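Ferripyochelin binding protein (Pyrococcus horikoshii, PDB 1V3W) is a gamma-class carbonic anhydrase, a zinc enzyme that probably interconverts carbon dioxide and bicarbonate, and it also binds calcium. Local coordinates at residues A[126-129]-A[130-133]. Numbering follows the deposited sequence.
Sequences EIPD and YSLV
The ring of Y130 is met obliquely by the CB of D129, with Y130 CD2 lying 3.6 Å from D129 CB, while the ring of H112, from the preceding coil, meets it with nearly parallel planes. Both residues occupy the middle of a type II beta turn, P128 to S131, that rounds one corner of the left-handed parallel beta-helix between strands 126-127 and 131-135. The positive phi of Y130, 60°, fits the third position of such a turn. Replacing Y130 by an alanine would probably leave the H112 ring without its aromatic partner and uncover the CB of D129. Beyond that CB, the D129 carboxylate turns back to the same neighbouring coil, where OD1 accepts a hydrogen bond from D111 N.

Inside the corner, the turn is spanned by a side chain: S131 OG donates to P128 O over 2.7 Å. The hydroxyl stands above the carbonyl plane, 53° out of it, so the bond does not follow a lone pair. A chi1 of -58° sets S131 OG beside its own backbone N, facing back to P128, whose ring carbon CD is 3.8 Å from OG. Deeper in the coil, the contact becomes apolar. I127 CG2 lies 3.7 Å from S131 CB, and I127 and V133 reach tip to tip across the bend, their CG2 methyls 3.5 Å apart.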
ATOM      1  N   GLU A 126      11.544 -15.210  14.970  1.00 14.70           N
ATOM      2  CA  GLU A 126      12.401 -16.042  14.139  1.00 15.15           C
ATOM      3  C   GLU A 126      11.570 -17.138  13.483  1.00 14.10           C
ATOM      4  O   GLU A 126      10.901 -17.919  14.164  1.00 15.94           O
ATOM      5  CB  GLU A 126      13.525 -16.658  14.975  1.00 19.18           C
ATOM      6  CG  GLU A 126      14.445 -15.625  15.608  1.00 27.20           C
ATOM      7  CD  GLU A 126      15.663 -16.244  16.268  1.00 35.80           C
ATOM      8  OE1 GLU A 126      16.470 -15.487  16.847  1.00 36.71           O
ATOM      9  OE2 GLU A 126      15.814 -17.482  16.203  1.00 41.92           O
ATOM     10  N   ILE A 127      11.606 -17.181  12.154  1.00 10.97           N
ATOM     11  CA  ILE A 127      10.863 -18.173  11.387  1.00 10.77           C
ATOM     12  C   ILE A 127      11.832 -19.206  10.815  1.00 12.38           C
ATOM     13  O   ILE A 127      12.722 -18.870  10.032  1.00 11.30           O
ATOM     14  CB  ILE A 127      10.096 -17.511  10.223  1.00 11.46           C
ATOM     15  CG1 ILE A 127       9.144 -16.441  10.766  1.00 10.06           C
ATOM     16  CG2 ILE A 127       9.331 -18.569   9.436  1.00 13.07           C
ATOM     17  CD1 ILE A 127       8.072 -16.980  11.702  1.00 12.23           C
ATOM     18  N   PRO A 128      11.675 -20.480  11.202  1.00 11.09           N
ATOM     19  CA  PRO A 128      12.560 -21.541  10.705  1.00 12.36           C
ATOM     20  C   PRO A 128      12.415 -21.809   9.205  1.00 11.36           C
ATOM     21  O   PRO A 128      11.414 -21.437   8.593  1.00  9.44           O
ATOM     22  CB  PRO A 128      12.145 -22.755  11.536  1.00 14.10           C
ATOM     23  CG  PRO A 128      11.594 -22.147  12.797  1.00 16.87           C
ATOM     24  CD  PRO A 128      10.788 -20.994  12.260  1.00 11.98           C
ATOM     25  N   ASP A 129      13.417 -22.464   8.623  1.00 12.79           N
ATOM     26  CA  ASP A 129      13.383 -22.795   7.204  1.00 12.68           C
ATOM     27  C   ASP A 129      12.182 -23.688   6.900  1.00 11.54           C
ATOM     28  O   ASP A 129      11.693 -24.405   7.776  1.00 13.12           O
ATOM     29  CB  ASP A 129      14.647 -23.554   6.774  1.00 11.25           C
ATOM     30  CG  ASP A 129      15.930 -22.810   7.083  1.00 13.38           C
ATOM     31  OD1 ASP A 129      15.908 -21.567   7.192  1.00 12.54           O
ATOM     32  OD2 ASP A 129      16.979 -23.481   7.200  1.00 14.99           O
ATOM     33  N   TYR A 130      11.717 -23.636   5.654  1.00 11.80           N
ATOM     34  CA  TYR A 130      10.606 -24.463   5.189  1.00 11.89           C
ATOM     35  C   TYR A 130       9.289 -24.266   5.928  1.00 12.15           C
ATOM     36  O   TYR A 130       8.474 -25.183   6.014  1.00 15.78           O
ATOM     37  CB  TYR A 130      11.027 -25.935   5.245  1.00 15.01           C
ATOM     38  CG  TYR A 130      12.235 -26.218   4.384  1.00 11.92           C
ATOM     39  CD1 TYR A 130      12.127 -26.242   2.996  1.00 13.75           C
ATOM     40  CD2 TYR A 130      13.499 -26.395   4.953  1.00 13.38           C
ATOM     41  CE1 TYR A 130      13.245 -26.430   2.189  1.00 11.71           C
ATOM     42  CE2 TYR A 130      14.626 -26.583   4.154  1.00 14.30           C
ATOM     43  CZ  TYR A 130      14.488 -26.598   2.773  1.00 11.70           C
ATOM     44  OH  TYR A 130      15.591 -26.770   1.966  1.00 13.46           O
ATOM     45  N   SER A 131       9.071 -23.058   6.436  1.00 11.04           N
ATOM     46  CA  SER A 131       7.851 -22.747   7.174  1.00 10.01           C
ATOM     47  C   SER A 131       6.809 -21.982   6.367  1.00 13.37           C
ATOM     48  O   SER A 131       7.144 -21.192   5.479  1.00 11.53           O
ATOM     49  CB  SER A 131       8.174 -21.895   8.407  1.00 13.94           C
ATOM     50  OG  SER A 131       9.093 -22.527   9.277  1.00 15.50           O
ATOM     51  N   LEU A 132       5.543 -22.239   6.682  1.00 10.64           N
ATOM     52  CA  LEU A 132       4.428 -21.518   6.085  1.00 10.30           C
ATOM     53  C   LEU A 132       3.945 -20.695   7.273  1.00 11.46           C
ATOM     54  O   LEU A 132       3.637 -21.249   8.330  1.00 12.54           O
ATOM     55  CB  LEU A 132       3.299 -22.449   5.631  1.00 11.74           C
ATOM     56  CG  LEU A 132       2.023 -21.674   5.264  1.00 12.16           C
ATOM     57  CD1 LEU A 132       2.311 -20.734   4.098  1.00 13.86           C
ATOM     58  CD2 LEU A 132       0.901 -22.635   4.906  1.00 12.99           C
ATOM     59  N   VAL A 133       3.904 -19.379   7.109  1.00  8.01           N
ATOM     60  CA  VAL A 133       3.482 -18.491   8.182  1.00 10.77           C
ATOM     61  C   VAL A 133       2.161 -17.807   7.857  1.00 11.30           C
ATOM     62  O   VAL A 133       2.005 -17.211   6.790  1.00 10.78           O
ATOM     63  CB  VAL A 133       4.552 -17.411   8.453  1.00 11.46           C
ATOM     64  CG1 VAL A 133       4.131 -16.538   9.625  1.00 10.93           C
ATOM     65  CG2 VAL A 133       5.896 -18.074   8.729  1.00 12.86           C
TER